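Type IV pilus biogenesis factor PilY1 (Pseudomonas aeruginosa, PDB 3HX6) promotes type IV pilus assembly, twitching motility and adhesion to host cells, and probably regulates pilus retraction in a calcium-dependent way. Local coordinates at residues Phe108-Pro112 / Leu166-Asp170; Leu179-Ile183 / Ile228-Gly233; Pro196-Ala201 / Leu251-Leu256. The protein carries 3 engineered substitutions. All blocks are in the same frame, centred on the assembly; numbering follows the deposited sequence.

Contact 1: Phe108-Pro112 / Leu166-Asp170; sequences FAFIP and LFALD
Phe110 reaches from the edge strand 108-110 into a corner formed by Leu169 and Phe167, and its atoms divide between the two. At the base of the side chain, CB and CG lie against one branch of the leucine, with Phe110 CG 4.1 Å from Leu169 CD1. Beyond CG the ring meets the other branch along its CD2-CE2 side, where Phe110 CE2 is 3.8 Å from Leu169 CD2. That methyl stands over the face of the ring as a CH-pi contact, 4.0 Å from the Phe110 centroid. The CD1-CE1 side belongs to Phe167: Phe110 CD1 approaches Phe167 CE2 to 3.7 Å, and Phe110 CE1 sits 3.6 Å above the Phe167 plane, over its centre. The rings are inclined at 39°, an oblique pairing. Both partners come from the same side of the Phe110 ring, which its extended first torsion (CG opposite the backbone N, chi1 -179°) carries away from its own strand. Flat aromatics and a branched leucine suit an apolar interface of packing and CH-pi. Phe108 CE1 adds a looser touch on Leu169 CD1, and Pro112 CG rests 4.0 Å from Phe167 CE1. Leu97 of strand 97-99 touches Phe110, Phe167 and Leu169, Leu179 of strand 178-184 meets Phe110 and Leu169, and Pro112 occupies the N-cap position of helix 113-118. Strand 108-110 ends one propeller blade, strand 165-170 lies in the next, and the side chains join them.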
loop_
_atom_site.group_PDB
_atom_site.type_symbol
_atom_site.label_atom_id
_atom_site.label_comp_id
_atom_site.label_asym_id
_atom_site.label_seq_id
_atom_site.Cartn_x
_atom_site.Cartn_y
_atom_site.Cartn_z
ATOM N N PHE A 108 -18.158 -4.215 -21.530
ATOM C CA PHE A 108 -17.794 -5.082 -22.636
ATOM C C PHE A 108 -18.286 -6.506 -22.428
ATOM O O PHE A 108 -18.604 -6.914 -21.310
ATOM C CB PHE A 108 -16.267 -5.051 -22.804
ATOM C CG PHE A 108 -15.739 -5.980 -23.860
ATOM C CD1 PHE A 108 -15.350 -7.276 -23.534
ATOM C CD2 PHE A 108 -15.615 -5.553 -25.180
ATOM C CE1 PHE A 108 -14.841 -8.137 -24.507
ATOM C CE2 PHE A 108 -15.109 -6.402 -26.162
ATOM C CZ PHE A 108 -14.720 -7.697 -25.825
ATOM N N ALA A 109 -18.362 -7.251 -23.522
ATOM C CA ALA A 109 -18.799 -8.634 -23.480
ATOM C C ALA A 109 -18.145 -9.367 -24.640
ATOM O O ALA A 109 -18.199 -8.912 -25.785
ATOM C CB ALA A 109 -20.313 -8.714 -23.594
ATOM N N PHE A 110 -17.505 -10.491 -24.342
ATOM C CA PHE A 110 -16.863 -11.263 -25.390
ATOM C C PHE A 110 -17.567 -12.601 -25.567
ATOM O O PHE A 110 -18.025 -13.207 -24.599
ATOM C CB PHE A 110 -15.379 -11.482 -25.070
ATOM C CG PHE A 110 -14.650 -12.260 -26.122
ATOM C CD1 PHE A 110 -14.323 -13.596 -25.918
ATOM C CD2 PHE A 110 -14.331 -11.671 -27.340
ATOM C CE1 PHE A 110 -13.688 -14.335 -26.913
ATOM C CE2 PHE A 110 -13.700 -12.399 -28.340
ATOM C CZ PHE A 110 -13.377 -13.734 -28.127
ATOM N N ILE A 111 -17.659 -13.053 -26.811
ATOM C CA ILE A 111 -18.312 -14.317 -27.102
ATOM C C ILE A 111 -17.476 -15.150 -28.059
ATOM O O ILE A 111 -17.374 -14.840 -29.244
ATOM C CB ILE A 111 -19.718 -14.093 -27.706
ATOM C CG1 ILE A 111 -20.617 -13.415 -26.664
ATOM C CG2 ILE A 111 -20.318 -15.425 -28.153
ATOM C CD1 ILE A 111 -21.980 -13.023 -27.184
ATOM N N PRO A 112 -16.851 -16.216 -27.540
ATOM C CA PRO A 112 -16.009 -17.126 -28.319
ATOM C C PRO A 112 -16.706 -17.651 -29.571
ATOM O O PRO A 112 -17.919 -17.863 -29.578
ATOM C CB PRO A 112 -15.703 -18.237 -27.322
ATOM C CG PRO A 112 -15.642 -17.498 -26.026
ATOM C CD PRO A 112 -16.846 -16.593 -26.115
ATOM N N LEU A 166 -8.907 -21.713 -25.952
ATOM C CA LEU A 166 -8.229 -20.639 -25.253
ATOM C C LEU A 166 -8.333 -19.394 -26.116
ATOM O O LEU A 166 -8.426 -19.492 -27.335
ATOM C CB LEU A 166 -6.748 -21.002 -25.093
ATOM C CG LEU A 166 -6.120 -21.292 -23.732
ATOM C CD1 LEU A 166 -7.130 -21.925 -22.823
ATOM C CD2 LEU A 166 -4.893 -22.194 -23.919
ATOM N N PHE A 167 -8.340 -18.227 -25.487
ATOM C CA PHE A 167 -8.357 -16.988 -26.237
ATOM C C PHE A 167 -7.644 -15.902 -25.446
ATOM O O PHE A 167 -7.522 -15.980 -24.219
ATOM C CB PHE A 167 -9.785 -16.551 -26.613
ATOM C CG PHE A 167 -10.670 -16.239 -25.443
ATOM C CD1 PHE A 167 -11.541 -17.199 -24.934
ATOM C CD2 PHE A 167 -10.654 -14.971 -24.864
ATOM C CE1 PHE A 167 -12.391 -16.899 -23.863
ATOM C CE2 PHE A 167 -11.495 -14.661 -23.798
ATOM C CZ PHE A 167 -12.367 -15.626 -23.295
ATOM N N ALA A 168 -7.146 -14.905 -26.167
ATOM C CA ALA A 168 -6.440 -13.797 -25.553
ATOM C C ALA A 168 -6.993 -12.507 -26.128
ATOM O O ALA A 168 -7.245 -12.412 -27.326
ATOM C CB ALA A 168 -4.939 -13.906 -25.841
ATOM N N LEU A 169 -7.207 -11.521 -25.268
ATOM C CA LEU A 169 -7.709 -10.238 -25.724
ATOM C C LEU A 169 -6.695 -9.178 -25.328
ATOM O O LEU A 169 -5.995 -9.329 -24.322
ATOM C CB LEU A 169 -9.057 -9.914 -25.064
ATOM C CG LEU A 169 -10.179 -10.955 -25.185
ATOM C CD1 LEU A 169 -11.395 -10.495 -24.381
ATOM C CD2 LEU A 169 -10.539 -11.159 -26.640
ATOM N N ASP A 170 -6.593 -8.129 -26.139
ATOM C CA ASP A 170 -5.702 -7.021 -25.831
ATOM C C ASP A 170 -6.635 -6.079 -25.094
ATOM O O ASP A 170 -7.532 -5.489 -25.694
ATOM C CB ASP A 170 -5.186 -6.338 -27.099
ATOM C CG ASP A 170 -4.207 -5.217 -26.793
ATOM O OD1 ASP A 170 -4.449 -4.458 -25.829
ATOM O OD2 ASP A 170 -3.198 -5.090 -27.517
#

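Contact 2: Leu179-Ile183 / Ile228-Gly233; sequences LLWEI and IDMETG. Engineered in segment 228-233: Met230 (natural residue Leu).
Trp181 and Gly233 meet at a blade-to-blade junction of the beta propeller in the C-terminal part of PilY1, where the outermost strand of one four-stranded sheet faces the turn between the last two strands of the next. Trp181 belongs to a classic beta bulge, in which it and Leu180 both face Ala168. Its CG lies between the backbone N and the carbonyl carbon (chi1 46°), and the indole it carries extends across the turn. Glycine suits the turn twice over: it accepts a left-handed conformation, and with no side chain it lets Gly233 CA settle 3.2 Å from the centroid of the five-membered ring, almost on the ring normal. Farther along the same indole, Ile228 CG2 stands over the six-membered ring, 3.8 Å from Trp181 CZ2. The polar edge is used too. Trp181 NE1 donates to Met230 O at 2.7 Å with an N-H...O angle of 159°; the oxygen lies in the indole plane, but the donor stands 43° out of the carbonyl plane. The turn itself is braced by Asp229, whose OD2 accepts from Thr232 N at 2.9 Å in an Asx motif, while Asp229 O accepts from Gly233 N. The engineered Met230 bends back so that its CE is 4.0 Å from Leu180 CD1. Ile183 and Ile228 reach tip to tip, tightly, with their CD1 atoms 3.3 Å apart. The chemistry implies two complementary holds: apolar contact packs one face of the buried indole, and the bond to a backbone oxygen satisfies its N-H while restricting rotation of the indole about the CB-CG bond.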
loop_
_atom_site.group_PDB
_atom_site.type_symbol
_atom_site.label_atom_id
_atom_site.label_comp_id
_atom_site.label_asym_id
_atom_site.label_seq_id
_atom_site.Cartn_x
_atom_site.Cartn_y
_atom_site.Cartn_z
ATOM N N LEU A 179 -9.269 -8.659 -30.277
ATOM C CA LEU A 179 -9.104 -10.103 -30.190
ATOM C C LEU A 179 -7.737 -10.456 -30.766
ATOM O O LEU A 179 -7.507 -10.292 -31.966
ATOM C CB LEU A 179 -10.193 -10.820 -30.991
ATOM C CG LEU A 179 -9.978 -12.325 -31.173
ATOM C CD1 LEU A 179 -9.886 -13.001 -29.812
ATOM C CD2 LEU A 179 -11.119 -12.916 -31.991
ATOM N N LEU A 180 -6.831 -10.931 -29.914
ATOM C CA LEU A 180 -5.495 -11.300 -30.364
ATOM C C LEU A 180 -5.519 -12.652 -31.060
ATOM O O LEU A 180 -4.979 -12.806 -32.156
ATOM C CB LEU A 180 -4.530 -11.340 -29.179
ATOM C CG LEU A 180 -4.225 -9.979 -28.546
ATOM C CD1 LEU A 180 -3.444 -10.168 -27.255
ATOM C CD2 LEU A 180 -3.447 -9.123 -29.538
ATOM N N TRP A 181 -6.136 -13.637 -30.418
ATOM C CA TRP A 181 -6.235 -14.963 -31.003
ATOM C C TRP A 181 -7.167 -15.901 -30.248
ATOM O O TRP A 181 -7.583 -15.629 -29.122
ATOM C CB TRP A 181 -4.850 -15.617 -31.133
ATOM C CG TRP A 181 -3.956 -15.505 -29.923
ATOM C CD1 TRP A 181 -2.917 -14.634 -29.755
ATOM C CD2 TRP A 181 -4.005 -16.301 -28.730
ATOM N NE1 TRP A 181 -2.313 -14.841 -28.535
ATOM C CE2 TRP A 181 -2.961 -15.857 -27.885
ATOM C CE3 TRP A 181 -4.828 -17.347 -28.293
ATOM C CZ2 TRP A 181 -2.721 -16.421 -26.626
ATOM C CZ3 TRP A 181 -4.587 -17.910 -27.037
ATOM C CH2 TRP A 181 -3.541 -17.443 -26.221
ATOM N N GLU A 182 -7.492 -17.006 -30.906
ATOM C CA GLU A 182 -8.354 -18.038 -30.358
ATOM C C GLU A 182 -7.719 -19.374 -30.697
ATOM O O GLU A 182 -7.358 -19.619 -31.844
ATOM C CB GLU A 182 -9.745 -17.979 -30.989
ATOM C CG GLU A 182 -10.553 -16.745 -30.651
ATOM C CD GLU A 182 -11.934 -16.780 -31.283
ATOM O OE1 GLU A 182 -12.019 -16.820 -32.531
ATOM O OE2 GLU A 182 -12.936 -16.774 -30.532
ATOM N N ILE A 183 -7.569 -20.230 -29.697
ATOM C CA ILE A 183 -6.982 -21.545 -29.902
ATOM C C ILE A 183 -8.044 -22.607 -29.655
ATOM O O ILE A 183 -8.857 -22.475 -28.746
ATOM C CB ILE A 183 -5.811 -21.804 -28.928
ATOM C CG1 ILE A 183 -4.687 -20.803 -29.179
ATOM C CG2 ILE A 183 -5.291 -23.227 -29.098
ATOM C CD1 ILE A 183 -3.463 -21.045 -28.321
ATOM N N ILE A 228 2.351 -20.836 -25.609
ATOM C CA ILE A 228 1.699 -20.123 -26.693
ATOM C C ILE A 228 2.265 -18.721 -26.873
ATOM O O ILE A 228 2.292 -17.934 -25.929
ATOM C CB ILE A 228 0.191 -20.029 -26.395
ATOM C CG1 ILE A 228 -0.343 -21.432 -26.062
ATOM C CG2 ILE A 228 -0.548 -19.418 -27.582
ATOM C CD1 ILE A 228 -1.743 -21.447 -25.486
ATOM N N ASP A 229 2.712 -18.407 -28.084
ATOM C CA ASP A 229 3.261 -17.083 -28.354
ATOM C C ASP A 229 2.190 -16.044 -28.058
ATOM O O ASP A 229 1.079 -16.108 -28.592
ATOM C CB ASP A 229 3.698 -16.964 -29.818
ATOM C CG ASP A 229 4.343 -15.621 -30.122
ATOM O OD1 ASP A 229 5.417 -15.334 -29.549
ATOM O OD2 ASP A 229 3.772 -14.853 -30.925
ATOM N N MET A 230 2.526 -15.084 -27.205
ATOM C CA MET A 230 1.588 -14.037 -26.819
ATOM C C MET A 230 0.984 -13.306 -28.012
ATOM O O MET A 230 -0.233 -13.142 -28.103
ATOM C CB MET A 230 2.282 -13.021 -25.905
ATOM C CG MET A 230 1.331 -12.045 -25.226
ATOM S SD MET A 230 0.115 -12.899 -24.173
ATOM C CE MET A 230 -1.338 -12.819 -25.161
ATOM N N GLU A 231 1.832 -12.870 -28.933
ATOM C CA GLU A 231 1.354 -12.130 -30.089
ATOM C C GLU A 231 0.529 -12.929 -31.088
ATOM O O GLU A 231 -0.574 -12.524 -31.462
ATOM C CB GLU A 231 2.536 -11.494 -30.827
ATOM C CG GLU A 231 2.144 -10.763 -32.106
ATOM C CD GLU A 231 3.320 -10.059 -32.760
ATOM O OE1 GLU A 231 4.378 -10.702 -32.941
ATOM O OE2 GLU A 231 3.183 -8.866 -33.100
ATOM N N THR A 232 1.064 -14.069 -31.499
ATOM C CA THR A 232 0.441 -14.904 -32.518
ATOM C C THR A 232 -0.545 -15.978 -32.087
ATOM O O THR A 232 -1.438 -16.331 -32.849
ATOM C CB THR A 232 1.541 -15.576 -33.365
ATOM O OG1 THR A 232 2.258 -14.565 -34.088
ATOM C CG2 THR A 232 0.946 -16.569 -34.350
ATOM N N GLY A 233 -0.387 -16.502 -30.878
ATOM C CA GLY A 233 -1.271 -17.564 -30.434
ATOM C C GLY A 233 -0.752 -18.880 -30.988
ATOM O O GLY A 233 -1.362 -19.933 -30.811
#

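Contact 3: Pro196-Ala201 / Leu251-Leu256; sequences PKPTVA and LSSPRL
Thr199 OG1 is held between two waters that tie it to the strand containing Pro254 and Leu256. Thr199 OG1 donates to the first water at 2.6 Å and accepts from the second, so the hydroxyl serves in both roles. The first water donates hydrogen bonds to Lys197 O and Pro254 O, the latter at 2.6 Å, linking carbonyls of the two segments. The second accepts from Leu256 N. A threonine fits here because its fork splits the work: with OG1 beside the backbone N (chi1 -76°), the hydroxyl faces the waters while Thr199 CG2 lies 3.7 Å from Leu256 CD2. That same leucine methyl presses closely on the small Ala201, CD2 to CB 3.3 Å. These are the first strands of two successive blades of the propeller, the inner strands of their sheets; they run at 33° to each other with axes 8.2 Å apart, too distant for regular strand pairing, and water bridges the separation. At the other end, where the chains draw closer, one direct bond takes over: Lys197 N donates to Ser253 OG at 2.8 Å, nearly straight at 171°. The serine's rotamer turns its hydroxyl to that N-H. Pro196 lays its ring against the neighbouring backbone, with CG 3.4 Å from Leu251 O and CB against the Ser252-Ser253 peptide; the compact ring, already fixed to its own backbone, packs flat where the chains come close. Strand 251-257 leads directly into the loop that binds calcium through Asp258, Asn260, Asp262, Val264 and Asp266, an EF-hand-like arrangement, and the Leu256 side chain lies about 9 Å from the ion.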
loop_
_atom_site.group_PDB
_atom_site.type_symbol
_atom_site.label_atom_id
_atom_site.label_comp_id
_atom_site.label_asym_id
_atom_site.label_seq_id
_atom_site.Cartn_x
_atom_site.Cartn_y
_atom_site.Cartn_z
ATOM N N PRO A 196 -7.074 -24.901 -16.236
ATOM C CA PRO A 196 -5.819 -24.381 -15.691
ATOM C C PRO A 196 -5.690 -22.876 -15.869
ATOM O O PRO A 196 -6.140 -22.326 -16.866
ATOM C CB PRO A 196 -4.755 -25.133 -16.491
ATOM C CG PRO A 196 -5.419 -26.437 -16.791
ATOM C CD PRO A 196 -6.806 -25.988 -17.195
ATOM N N LYS A 197 -5.083 -22.219 -14.892
ATOM C CA LYS A 197 -4.863 -20.784 -14.961
ATOM C C LYS A 197 -3.525 -20.564 -15.654
ATOM O O LYS A 197 -2.483 -21.027 -15.188
ATOM C CB LYS A 197 -4.814 -20.172 -13.563
ATOM C CG LYS A 197 -6.143 -20.187 -12.832
ATOM C CD LYS A 197 -6.083 -19.317 -11.582
ATOM C CE LYS A 197 -7.443 -19.243 -10.908
ATOM N NZ LYS A 197 -7.515 -18.115 -9.931
ATOM N N PRO A 198 -3.533 -19.854 -16.782
ATOM C CA PRO A 198 -2.272 -19.623 -17.480
ATOM C C PRO A 198 -1.428 -18.542 -16.828
ATOM O O PRO A 198 -1.928 -17.724 -16.046
ATOM C CB PRO A 198 -2.730 -19.223 -18.879
ATOM C CG PRO A 198 -3.983 -18.455 -18.593
ATOM C CD PRO A 198 -4.671 -19.300 -17.538
ATOM N N THR A 199 -0.140 -18.560 -17.141
ATOM C CA THR A 199 0.785 -17.549 -16.654
ATOM C C THR A 199 1.275 -16.852 -17.915
ATOM O O THR A 199 1.479 -17.491 -18.948
ATOM C CB THR A 199 2.000 -18.158 -15.909
ATOM O OG1 THR A 199 1.602 -18.584 -14.598
ATOM C CG2 THR A 199 3.120 -17.123 -15.769
ATOM N N VAL A 200 1.429 -15.540 -17.836
ATOM C CA VAL A 200 1.919 -14.767 -18.963
ATOM C C VAL A 200 3.323 -14.361 -18.568
ATOM O O VAL A 200 3.516 -13.704 -17.549
ATOM C CB VAL A 200 1.068 -13.520 -19.197
ATOM C CG1 VAL A 200 1.677 -12.684 -20.320
ATOM C CG2 VAL A 200 -0.355 -13.937 -19.550
ATOM N N ALA A 201 4.309 -14.752 -19.362
ATOM C CA ALA A 201 5.677 -14.427 -18.991
ATOM C C ALA A 201 6.640 -14.321 -20.150
ATOM O O ALA A 201 6.352 -14.741 -21.267
ATOM C CB ALA A 201 6.189 -15.462 -17.990
ATOM N N LEU A 251 -2.581 -31.607 -17.863
ATOM C CA LEU A 251 -1.693 -30.770 -17.066
ATOM C C LEU A 251 -2.451 -29.573 -16.499
ATOM O O LEU A 251 -3.253 -28.962 -17.194
ATOM C CB LEU A 251 -0.512 -30.283 -17.909
ATOM C CG LEU A 251 0.623 -29.685 -17.074
ATOM C CD1 LEU A 251 1.244 -30.800 -16.226
ATOM C CD2 LEU A 251 1.672 -29.060 -17.974
ATOM N N SER A 252 -2.179 -29.232 -15.243
ATOM C CA SER A 252 -2.861 -28.119 -14.587
ATOM C C SER A 252 -2.083 -26.804 -14.619
ATOM O O SER A 252 -1.118 -26.663 -15.374
ATOM C CB SER A 252 -3.183 -28.499 -13.141
ATOM O OG SER A 252 -3.971 -29.679 -13.107
ATOM N N SER A 253 -2.509 -25.855 -13.783
ATOM C CA SER A 253 -1.902 -24.527 -13.706
ATOM C C SER A 253 -0.414 -24.550 -13.388
ATOM O O SER A 253 0.013 -25.106 -12.377
ATOM C CB SER A 253 -2.622 -23.686 -12.647
ATOM O OG SER A 253 -4.027 -23.793 -12.782
ATOM N N PRO A 254 0.404 -23.921 -14.245
ATOM C CA PRO A 254 1.842 -23.926 -13.961
ATOM C C PRO A 254 2.280 -22.740 -13.117
ATOM O O PRO A 254 1.574 -21.729 -13.029
ATOM C CB PRO A 254 2.462 -23.866 -15.350
ATOM C CG PRO A 254 1.505 -22.949 -16.069
ATOM C CD PRO A 254 0.135 -23.450 -15.616
ATOM N N ARG A 255 3.440 -22.884 -12.483
ATOM C CA ARG A 255 4.035 -21.808 -11.712
ATOM C C ARG A 255 5.411 -21.612 -12.352
ATOM O O ARG A 255 6.228 -22.533 -12.393
ATOM C CB ARG A 255 4.210 -22.194 -10.241
ATOM C CG ARG A 255 4.974 -21.150 -9.414
ATOM C CD ARG A 255 4.198 -19.835 -9.283
ATOM N NE ARG A 255 2.896 -20.057 -8.667
ATOM C CZ ARG A 255 1.987 -19.111 -8.447
ATOM N NH1 ARG A 255 2.233 -17.850 -8.790
ATOM N NH2 ARG A 255 0.820 -19.431 -7.901
ATOM N N LEU A 256 5.662 -20.425 -12.876
ATOM C CA LEU A 256 6.950 -20.162 -13.496
ATOM C C LEU A 256 7.958 -19.711 -12.453
ATOM O O LEU A 256 7.600 -19.048 -11.478
ATOM C CB LEU A 256 6.797 -19.109 -14.594
ATOM C CG LEU A 256 6.562 -19.705 -15.988
ATOM C CD1 LEU A 256 5.429 -20.720 -15.960
ATOM C CD2 LEU A 256 6.274 -18.583 -16.960
HETATM O O HOH W 1 -0.380 -20.159 -13.865
HETATM O O HOH W 2 3.525 -18.281 -12.691
#

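From the N terminus, the chain first closes a loop at contact 1, where residues 166-170 return to 108-112 and join the first two propeller blades. Contact 2 opens afterwards, at 179-183, so these two lie in series; yet they share a sheet, since strands 165-170 and 178-184 are neighbours. Contact 3 opens at 196-201, before contact 2 closes at 228-233, and itself closes at 251-256, so contacts 2 and 3 cross. Contact 2 ties the outermost strand of the second blade to the turn between the last two strands of the third, and contact 3 ties the third to the fourth at inner strands. Met230 SD packs against Val200 CG1, 4.2 Å away, where the two meet.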